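Local atomic coordinates of transcriptional regulatory protein (Chlamydia trachomatis, PDB entry 3Q7R), a protein that probably acts as an atypical, OmpR/PhoB-type response regulator that binds its own promoter DNA and may activate transcription globally. Residues Lys13-His21 and Ser50-Leu60; Phe75-Phe83 and Phe96-Thr104. All coordinates share one frame; numbering follows the deposited sequence.

Contact 1 (Lys13-His21 and Ser50-Leu60)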
loop_
_atom_site.group_PDB
_atom_site.type_symbol
_atom_site.label_atom_id
_atom_site.label_comp_id
_atom_site.label_asym_id
_atom_site.label_seq_id
_atom_site.Cartn_x
_atom_site.Cartn_y
_atom_site.Cartn_z
ATOM N N LYS A 13 -7.653 -17.009 -6.135
ATOM C CA LYS A 13 -6.367 -16.678 -5.540
ATOM C C LYS A 13 -6.481 -16.981 -4.044
ATOM O O LYS A 13 -7.530 -16.789 -3.453
ATOM C CB LYS A 13 -6.082 -15.196 -5.720
ATOM C CG LYS A 13 -5.982 -14.749 -7.178
ATOM C CD LYS A 13 -4.726 -15.222 -7.866
ATOM C CE LYS A 13 -4.532 -14.525 -9.249
ATOM N NZ LYS A 13 -4.596 -13.019 -9.203
ATOM N N HIS A 14 -5.397 -17.424 -3.440
ATOM C CA HIS A 14 -5.382 -17.745 -2.024
ATOM C C HIS A 14 -4.709 -16.643 -1.247
ATOM O O HIS A 14 -3.570 -16.240 -1.540
ATOM C CB HIS A 14 -4.572 -19.040 -1.754
ATOM C CG HIS A 14 -4.497 -19.379 -0.290
ATOM N ND1 HIS A 14 -3.485 -20.155 0.264
ATOM C CD2 HIS A 14 -5.310 -19.045 0.748
ATOM C CE1 HIS A 14 -3.673 -20.251 1.566
ATOM N NE2 HIS A 14 -4.787 -19.590 1.885
ATOM N N VAL A 15 -5.427 -16.165 -0.249
ATOM C CA VAL A 15 -4.911 -15.132 0.659
ATOM C C VAL A 15 -4.770 -15.727 2.057
ATOM O O VAL A 15 -5.739 -16.307 2.566
ATOM C CB VAL A 15 -5.900 -13.967 0.738
ATOM C CG1 VAL A 15 -5.347 -12.900 1.666
ATOM C CG2 VAL A 15 -6.170 -13.412 -0.704
ATOM N N LEU A 16 -3.582 -15.624 2.661
ATOM C CA LEU A 16 -3.390 -16.109 4.042
ATOM C C LEU A 16 -3.275 -14.882 4.939
ATOM O O LEU A 16 -2.415 -14.058 4.712
ATOM C CB LEU A 16 -2.100 -16.934 4.138
ATOM C CG LEU A 16 -1.661 -17.235 5.601
ATOM C CD1 LEU A 16 -2.645 -18.125 6.342
ATOM C CD2 LEU A 16 -0.206 -17.859 5.651
ATOM N N LEU A 17 -4.178 -14.734 5.920
ATOM C CA LEU A 17 -4.115 -13.665 6.905
ATOM C C LEU A 17 -3.408 -14.206 8.125
ATOM O O LEU A 17 -3.861 -15.203 8.703
ATOM C CB LEU A 17 -5.525 -13.222 7.291
ATOM C CG LEU A 17 -5.608 -12.163 8.387
ATOM C CD1 LEU A 17 -5.084 -10.785 7.874
ATOM C CD2 LEU A 17 -7.095 -12.000 8.837
ATOM N N VAL A 18 -2.315 -13.546 8.515
ATOM C CA VAL A 18 -1.573 -13.870 9.713
ATOM C C VAL A 18 -1.969 -12.817 10.758
ATOM O O VAL A 18 -1.472 -11.693 10.735
ATOM C CB VAL A 18 -0.090 -13.848 9.448
ATOM C CG1 VAL A 18 0.673 -14.081 10.788
ATOM C CG2 VAL A 18 0.274 -14.971 8.404
ATOM N N SER A 19 -2.903 -13.204 11.618
ATOM C CA SER A 19 -3.485 -12.306 12.583
ATOM C C SER A 19 -4.235 -13.100 13.634
ATOM O O SER A 19 -4.752 -14.170 13.370
ATOM C CB SER A 19 -4.455 -11.378 11.859
ATOM O OG SER A 19 -5.003 -10.386 12.741
ATOM N N GLU A 20 -4.355 -12.493 14.815
ATOM C CA GLU A 20 -5.296 -12.949 15.866
ATOM C C GLU A 20 -6.641 -12.241 15.830
ATOM O O GLU A 20 -7.506 -12.525 16.663
ATOM C CB GLU A 20 -4.684 -12.810 17.256
ATOM C CG GLU A 20 -3.419 -13.721 17.416
ATOM C CD GLU A 20 -2.856 -13.746 18.837
ATOM O OE1 GLU A 20 -3.330 -12.948 19.694
ATOM O OE2 GLU A 20 -1.922 -14.537 19.091
ATOM N N HIS A 21 -6.814 -11.319 14.864
ATOM C CA HIS A 21 -8.096 -10.635 14.709
ATOM C C HIS A 21 -9.080 -11.520 13.950
ATOM O O HIS A 21 -9.339 -11.300 12.764
ATOM C CB HIS A 21 -7.863 -9.288 14.015
ATOM C CG HIS A 21 -7.228 -8.270 14.922
ATOM N ND1 HIS A 21 -5.884 -7.941 14.930
ATOM C CD2 HIS A 21 -7.793 -7.546 15.922
ATOM C CE1 HIS A 21 -5.665 -7.005 15.853
ATOM N NE2 HIS A 21 -6.804 -6.763 16.475
ATOM N N SER A 50 0.283 -22.451 -1.881
ATOM C CA SER A 50 -0.809 -21.869 -2.631
ATOM C C SER A 50 -0.982 -20.390 -2.441
ATOM O O SER A 50 -1.742 -19.791 -3.166
ATOM C CB SER A 50 -2.111 -22.567 -2.281
ATOM O OG SER A 50 -2.368 -22.433 -0.891
ATOM N N ALA A 51 -0.295 -19.792 -1.460
ATOM C CA ALA A 51 -0.604 -18.401 -1.123
ATOM C C ALA A 51 -0.084 -17.452 -2.198
ATOM O O ALA A 51 1.101 -17.428 -2.529
ATOM C CB ALA A 51 0.016 -18.051 0.211
ATOM N N ASP A 52 -1.000 -16.688 -2.751
ATOM C CA ASP A 52 -0.653 -15.565 -3.631
ATOM C C ASP A 52 -0.300 -14.331 -2.811
ATOM O O ASP A 52 0.610 -13.556 -3.182
ATOM C CB ASP A 52 -1.823 -15.250 -4.547
ATOM C CG ASP A 52 -2.132 -16.430 -5.468
ATOM O OD1 ASP A 52 -1.262 -16.713 -6.307
ATOM O OD2 ASP A 52 -3.179 -17.062 -5.305
ATOM N N LEU A 53 -1.010 -14.126 -1.705
ATOM C CA LEU A 53 -0.762 -12.924 -0.891
ATOM C C LEU A 53 -0.821 -13.360 0.570
ATOM O O LEU A 53 -1.724 -14.088 0.958
ATOM C CB LEU A 53 -1.826 -11.880 -1.141
ATOM C CG LEU A 53 -1.817 -10.676 -0.202
ATOM C CD1 LEU A 53 -0.556 -9.852 -0.414
ATOM C CD2 LEU A 53 -3.104 -9.844 -0.489
ATOM N N VAL A 54 0.143 -12.936 1.369
ATOM C CA VAL A 54 0.043 -13.077 2.829
ATOM C C VAL A 54 -0.176 -11.699 3.420
ATOM O O VAL A 54 0.582 -10.783 3.118
ATOM C CB VAL A 54 1.340 -13.665 3.431
ATOM C CG1 VAL A 54 1.198 -13.775 4.965
ATOM C CG2 VAL A 54 1.569 -15.059 2.784
ATOM N N VAL A 55 -1.228 -11.539 4.227
ATOM C CA VAL A 55 -1.531 -10.228 4.859
ATOM C C VAL A 55 -1.109 -10.441 6.294
ATOM O O VAL A 55 -1.643 -11.321 6.952
ATOM C CB VAL A 55 -3.023 -9.926 4.775
ATOM C CG1 VAL A 55 -3.305 -8.610 5.507
ATOM C CG2 VAL A 55 -3.442 -9.762 3.312
ATOM N N CYS A 56 -0.068 -9.721 6.762
ATOM C CA CYS A 56 0.481 -10.051 8.087
ATOM C C CYS A 56 0.427 -8.880 9.045
ATOM O O CYS A 56 0.868 -7.800 8.684
ATOM C CB CYS A 56 1.963 -10.420 7.896
ATOM S SG CYS A 56 2.740 -11.110 9.390
ATOM N N GLU A 57 -0.076 -9.101 10.256
ATOM C CA GLU A 57 0.027 -8.075 11.259
ATOM C C GLU A 57 1.495 -7.688 11.510
ATOM O O GLU A 57 2.385 -8.563 11.628
ATOM C CB GLU A 57 -0.496 -8.630 12.586
ATOM C CG GLU A 57 -1.984 -8.919 12.526
ATOM C CD GLU A 57 -2.824 -7.672 12.539
ATOM O OE1 GLU A 57 -2.303 -6.541 12.642
ATOM O OE2 GLU A 57 -4.054 -7.795 12.374
ATOM N N TYR A 58 1.753 -6.387 11.649
ATOM C CA TYR A 58 3.112 -5.967 11.952
ATOM C C TYR A 58 3.617 -6.639 13.247
ATOM O O TYR A 58 4.789 -7.018 13.358
ATOM C CB TYR A 58 3.166 -4.451 12.065
ATOM C CG TYR A 58 4.578 -3.927 12.305
ATOM C CD1 TYR A 58 5.505 -3.912 11.244
ATOM C CD2 TYR A 58 4.965 -3.482 13.554
ATOM C CE1 TYR A 58 6.809 -3.424 11.452
ATOM C CE2 TYR A 58 6.280 -3.004 13.771
ATOM C CZ TYR A 58 7.155 -2.964 12.681
ATOM O OH TYR A 58 8.456 -2.473 12.898
ATOM N N SER A 59 2.746 -6.769 14.249
ATOM C CA SER A 59 3.161 -7.458 15.456
ATOM C C SER A 59 3.560 -8.915 15.275
ATOM O O SER A 59 4.143 -9.499 16.221
ATOM C CB SER A 59 2.097 -7.383 16.550
ATOM O OG SER A 59 1.868 -6.025 16.992
ATOM N N LEU A 60 3.268 -9.505 14.113
ATOM C CA LEU A 60 3.615 -10.895 13.829
ATOM C C LEU A 60 4.676 -10.967 12.734
ATOM O O LEU A 60 5.094 -12.071 12.344
ATOM C CB LEU A 60 2.409 -11.709 13.455
ATOM C CG LEU A 60 1.403 -11.857 14.602
ATOM C CD1 LEU A 60 0.060 -12.475 14.107
ATOM C CD2 LEU A 60 2.071 -12.682 15.710
#
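Val-18 and Val-55 lie on adjacent parallel strands, 13-18 and 53-57, whose axes run 12° apart. The backbone ladder is regular in its middle. Leu-16 N and Val-18 N donate to Leu-53 O and Val-55 O, while Val-55 N and Glu-57 N donate back to Leu-16 O and Val-18 O. The Val-18 N to Val-55 O bond measures 2.8 Å and is nearly straight.

Apolar contacts line both faces. Val-15, Leu-17, Leu-53 and Val-55 share one face, where Leu-17 CD1 reaches Val-55 CG1 at 3.7 Å. Val-15 there also touches Ile-112 and Leu-116 of helix 105-118. On the face of Leu-16 and Val-54, the two methyls of Val-18 part ways: CG2 meets Val-54 CG1, and CG1 meets Leu-60 CD1 at 3.7 Å.

Polar side chains close the two ends. At the start, Asp-52 OD2 accepts from His-14 N at 2.9 Å through its anti lone pair. His-14 ND1 and Ser-50 OG are hydrogen-bonded at 2.8 Å, and His-14 NE2 is bonded to Thr-40. At the far end, a bend in Glu-57 (chi2 -73°) folds its carboxylate back over Ser-19. Ser-19 OG donates to Glu-57 OE2 at 2.8 Å, again to the anti lone pair. Ser-19 OG also accepts from His-21 N at 2.9 Å, an ST turn. His-21 ND1 donates to Glu-57 OE2 at 3.1 Å from above the carboxylate plane. Glu-57 OE1 forms a salt bridge with Arg-101.

In receiver domains the end of the strand equivalent to 51-57 normally carries the phosphoacceptor aspartate, and Glu-57 probably takes that place. Two donors on OE2 and an arginine on OE1 fix the carboxylate's rotation.

Contact 2 (Phe75-Phe83 and Phe96-Thr104). With EDO (1,2-ethanediol), chain C.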
loop_
_atom_site.group_PDB
_atom_site.type_symbol
_atom_site.label_atom_id
_atom_site.label_comp_id
_atom_site.label_asym_id
_atom_site.label_seq_id
_atom_site.Cartn_x
_atom_site.Cartn_y
_atom_site.Cartn_z
ATOM N N PHE A 75 3.556 -12.474 -2.280
ATOM C CA PHE A 75 3.557 -11.068 -1.868
ATOM C C PHE A 75 3.141 -10.979 -0.397
ATOM O O PHE A 75 2.464 -11.874 0.120
ATOM C CB PHE A 75 2.535 -10.290 -2.699
ATOM C CG PHE A 75 2.820 -10.303 -4.167
ATOM C CD1 PHE A 75 3.860 -9.526 -4.633
ATOM C CD2 PHE A 75 2.064 -11.052 -5.048
ATOM C CE1 PHE A 75 4.165 -9.510 -6.000
ATOM C CE2 PHE A 75 2.356 -11.032 -6.406
ATOM C CZ PHE A 75 3.419 -10.251 -6.864
ATOM N N VAL A 76 3.561 -9.899 0.262
ATOM C CA VAL A 76 3.141 -9.645 1.670
ATOM C C VAL A 76 2.635 -8.222 1.863
ATOM O O VAL A 76 3.324 -7.266 1.467
ATOM C CB VAL A 76 4.302 -9.908 2.648
ATOM C CG1 VAL A 76 3.840 -9.562 4.080
ATOM C CG2 VAL A 76 4.766 -11.411 2.608
ATOM N N LEU A 77 1.422 -8.067 2.417
ATOM C CA LEU A 77 0.899 -6.747 2.764
ATOM C C LEU A 77 0.847 -6.712 4.271
ATOM O O LEU A 77 0.344 -7.675 4.884
ATOM C CB LEU A 77 -0.541 -6.612 2.205
ATOM C CG LEU A 77 -1.363 -5.379 2.646
ATOM C CD1 LEU A 77 -0.782 -4.113 2.027
ATOM C CD2 LEU A 77 -2.815 -5.557 2.175
ATOM N N VAL A 78 1.320 -5.623 4.864
ATOM C CA VAL A 78 1.458 -5.558 6.325
ATOM C C VAL A 78 0.368 -4.683 6.955
ATOM O O VAL A 78 0.001 -3.649 6.402
ATOM C CB VAL A 78 2.851 -5.019 6.666
ATOM C CG1 VAL A 78 2.952 -4.697 8.150
ATOM C CG2 VAL A 78 3.916 -6.000 6.206
ATOM N N LEU A 79 -0.184 -5.119 8.090
ATOM C CA LEU A 79 -1.196 -4.339 8.800
ATOM C C LEU A 79 -0.576 -3.741 10.058
ATOM O O LEU A 79 -0.079 -4.473 10.920
ATOM C CB LEU A 79 -2.379 -5.199 9.218
ATOM C CG LEU A 79 -3.003 -6.032 8.106
ATOM C CD1 LEU A 79 -4.295 -6.744 8.695
ATOM C CD2 LEU A 79 -3.325 -5.116 6.892
ATOM N N LEU A 80 -0.605 -2.424 10.158
ATOM C CA LEU A 80 0.056 -1.712 11.284
ATOM C C LEU A 80 -0.969 -1.143 12.258
ATOM O O LEU A 80 -1.959 -0.560 11.837
ATOM C CB LEU A 80 0.834 -0.484 10.768
ATOM C CG LEU A 80 2.277 -0.757 10.495
ATOM C CD1 LEU A 80 2.879 0.349 9.634
ATOM C CD2 LEU A 80 3.045 -0.773 11.844
ATOM N N ASP A 81 -0.699 -1.229 13.555
ATOM C CA ASP A 81 -1.617 -0.585 14.521
ATOM C C ASP A 81 -1.435 0.930 14.588
ATOM O O ASP A 81 -2.343 1.632 15.087
ATOM C CB ASP A 81 -1.328 -1.074 15.945
ATOM C CG ASP A 81 -1.719 -2.526 16.183
ATOM O OD1 ASP A 81 -2.586 -3.080 15.486
ATOM O OD2 ASP A 81 -1.252 -3.086 17.221
ATOM N N PHE A 82 -0.284 1.441 14.172
ATOM C CA PHE A 82 0.108 2.806 14.525
ATOM C C PHE A 82 0.953 3.413 13.405
ATOM O O PHE A 82 1.525 2.693 12.554
ATOM C CB PHE A 82 0.977 2.784 15.831
ATOM C CG PHE A 82 2.221 1.920 15.674
ATOM C CD1 PHE A 82 3.362 2.467 15.125
ATOM C CD2 PHE A 82 2.206 0.547 16.042
ATOM C CE1 PHE A 82 4.501 1.665 14.891
ATOM C CE2 PHE A 82 3.294 -0.268 15.797
ATOM C CZ PHE A 82 4.467 0.286 15.244
ATOM N N PHE A 83 1.112 4.729 13.483
ATOM C CA PHE A 83 2.039 5.483 12.666
ATOM C C PHE A 83 3.316 5.792 13.441
ATOM O O PHE A 83 3.264 6.360 14.575
ATOM C CB PHE A 83 1.442 6.824 12.251
ATOM C CG PHE A 83 2.446 7.686 11.563
ATOM C CD1 PHE A 83 2.815 7.407 10.265
ATOM C CD2 PHE A 83 3.098 8.668 12.234
ATOM C CE1 PHE A 83 3.762 8.168 9.637
ATOM C CE2 PHE A 83 4.042 9.423 11.603
ATOM C CZ PHE A 83 4.403 9.128 10.319
ATOM N N PHE A 96 7.847 -3.979 1.833
ATOM C CA PHE A 96 6.463 -4.207 2.260
ATOM C C PHE A 96 5.613 -2.923 2.182
ATOM O O PHE A 96 5.887 -1.943 2.897
ATOM C CB PHE A 96 6.455 -4.625 3.731
ATOM C CG PHE A 96 7.220 -5.899 3.987
ATOM C CD1 PHE A 96 6.709 -7.116 3.569
ATOM C CD2 PHE A 96 8.436 -5.880 4.678
ATOM C CE1 PHE A 96 7.428 -8.315 3.832
ATOM C CE2 PHE A 96 9.128 -7.078 4.932
ATOM C CZ PHE A 96 8.613 -8.290 4.469
ATOM N N TRP A 97 4.536 -3.009 1.414
ATOM C CA TRP A 97 3.494 -2.018 1.494
ATOM C C TRP A 97 2.631 -2.312 2.744
ATOM O O TRP A 97 2.668 -3.432 3.285
ATOM C CB TRP A 97 2.636 -2.034 0.185
ATOM C CG TRP A 97 1.565 -0.974 0.123
ATOM C CD1 TRP A 97 0.216 -1.162 -0.077
ATOM C CD2 TRP A 97 1.744 0.436 0.250
ATOM N NE1 TRP A 97 -0.457 0.058 -0.065
ATOM C CE2 TRP A 97 0.449 1.055 0.122
ATOM C CE3 TRP A 97 2.855 1.237 0.459
ATOM C CZ2 TRP A 97 0.256 2.424 0.224
ATOM C CZ3 TRP A 97 2.655 2.647 0.551
ATOM C CH2 TRP A 97 1.357 3.205 0.440
ATOM N N TYR A 98 1.844 -1.326 3.188
ATOM C CA TYR A 98 1.137 -1.506 4.473
ATOM C C TYR A 98 -0.119 -0.654 4.519
ATOM O O TYR A 98 -0.261 0.286 3.714
ATOM C CB TYR A 98 2.022 -1.120 5.713
ATOM C CG TYR A 98 2.556 0.294 5.638
ATOM C CD1 TYR A 98 1.789 1.362 6.023
ATOM C CD2 TYR A 98 3.851 0.531 5.150
ATOM C CE1 TYR A 98 2.298 2.676 5.943
ATOM C CE2 TYR A 98 4.367 1.816 5.049
ATOM C CZ TYR A 98 3.581 2.869 5.407
ATOM O OH TYR A 98 4.062 4.189 5.311
ATOM N N LEU A 99 -1.036 -1.042 5.397
ATOM C CA LEU A 99 -2.193 -0.220 5.785
ATOM C C LEU A 99 -2.009 0.065 7.261
ATOM O O LEU A 99 -1.557 -0.836 8.009
ATOM C CB LEU A 99 -3.514 -1.001 5.650
ATOM C CG LEU A 99 -3.863 -1.433 4.226
ATOM C CD1 LEU A 99 -5.082 -2.362 4.204
ATOM C CD2 LEU A 99 -4.145 -0.154 3.441
ATOM N N ILE A 100 -2.425 1.254 7.722
ATOM C CA ILE A 100 -2.377 1.604 9.134
ATOM C C ILE A 100 -3.812 1.677 9.625
ATOM O O ILE A 100 -4.697 2.206 8.905
ATOM C CB ILE A 100 -1.646 2.921 9.383
ATOM C CG1 ILE A 100 -0.200 2.794 8.856
ATOM C CG2 ILE A 100 -1.719 3.288 10.896
ATOM C CD1 ILE A 100 0.729 4.013 9.205
ATOM N N ARG A 101 -4.057 1.122 10.819
ATOM C CA ARG A 101 -5.393 1.123 11.387
ATOM C C ARG A 101 -5.903 2.578 11.565
ATOM O O ARG A 101 -5.139 3.524 11.737
ATOM C CB ARG A 101 -5.405 0.348 12.725
ATOM C CG ARG A 101 -5.363 -1.190 12.503
ATOM C CD ARG A 101 -5.492 -2.055 13.799
ATOM N NE ARG A 101 -5.913 -3.341 13.348
ATOM C CZ ARG A 101 -5.086 -4.319 12.955
ATOM N NH1 ARG A 101 -3.761 -4.219 13.125
ATOM N NH2 ARG A 101 -5.597 -5.418 12.423
ATOM N N PRO A 102 -7.219 2.739 11.552
ATOM C CA PRO A 102 -8.254 1.698 11.473
ATOM C C PRO A 102 -8.337 0.944 10.169
ATOM O O PRO A 102 -8.226 1.513 9.075
ATOM C CB PRO A 102 -9.577 2.487 11.651
ATOM C CG PRO A 102 -9.182 3.689 12.357
ATOM C CD PRO A 102 -7.789 4.057 11.916
ATOM N N ILE A 103 -8.547 -0.353 10.313
ATOM C CA ILE A 103 -8.672 -1.242 9.151
ATOM C C ILE A 103 -9.942 -2.043 9.385
ATOM O O ILE A 103 -9.987 -2.908 10.267
ATOM C CB ILE A 103 -7.541 -2.238 9.028
ATOM C CG1 ILE A 103 -6.236 -1.536 8.633
ATOM C CG2 ILE A 103 -7.838 -3.236 7.898
ATOM C CD1 ILE A 103 -4.988 -2.371 8.940
ATOM N N THR A 104 -10.964 -1.746 8.590
ATOM C CA THR A 104 -12.269 -2.405 8.678
ATOM C C THR A 104 -12.331 -3.509 7.632
ATOM O O THR A 104 -11.480 -3.562 6.729
ATOM C CB THR A 104 -13.398 -1.428 8.354
ATOM O OG1 THR A 104 -13.260 -0.965 6.997
ATOM C CG2 THR A 104 -13.429 -0.225 9.345
HETATM C C1 EDO C . -1.218 4.552 5.385
HETATM O O1 EDO C . -0.817 5.789 5.974
HETATM C C2 EDO C . -2.698 4.386 5.726
HETATM O O2 EDO C . -3.072 3.031 5.544
HETATM O O HOH W 1 4.352 -5.439 -0.229
HETATM O O HOH W 2 -3.680 4.242 13.934
#
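Arg-101, Leu-80 and Ile-100 carry this contact between the parallel strands 75-80 and 97-100. Arg-101 N donates to Leu-80 O at 2.9 Å, the last rung of the ladder. Its extended side chain runs beside Asp-81, and NH1 makes a salt bridge with Asp-81 OD1 at 2.9 Å. The guanidinium and carboxylate planes stand 64° apart. Glu-57 is the stronger partner of Arg-101. A cis peptide precedes Pro-102, as after the conserved lysine of many receiver domains, whose place Arg-101 probably takes.

Leu-80 N donates to Leu-99 O at 2.8 Å. With Tyr-98 CG between the backbone N and carbonyl carbon (chi1 56°), the ring turns one face to Leu-80 CD1, 4.3 Å from its centroid, a CH-pi contact. Ile-100 lies alongside Leu-80, with Ile-100 CG1 3.9 Å from Leu-80 CB. Ile-100 CD1 lies at the edge of the Phe-83 ring, 4.1 Å from Phe-83 CD1. Ile-100 N donates to O2 of an ethanediol also bonded to Ile-100 N of the second subunit.

Helix 85-93 of this beta-alpha-beta unit covers Leu-80 and Tyr-98. Helix 105-118 packs on Leu-99 and Ile-103. Strand 97-100, one of the sheet's two outermost, adjoins the second subunit, where Trp-97 meets its counterpart edge-to-face.

Contacts 1 and 2 belong to one five-stranded parallel sheet, and their centres are 11 Å apart. Strands 51-57 and 75-80 are neighbours in it, so the two strand pairs stand side by side. Backbone bonds join these two strands along their length, and side chains join the contacts at the C-terminal ends. There Glu-57 OE1 of contact 1 makes a salt bridge with Arg-101 NH1 of contact 2 at 2.8 Å. Tyr-58 N probably bonds to Leu-79 O at 2.7 Å, and Tyr-58 CG packs on Leu-80 CD2 at 3.5 Å. In receiver domains this end of the sheet forms the phosphorylation site. Here the link between Glu-57 and Arg-101 is consistent with an atypical version of that site.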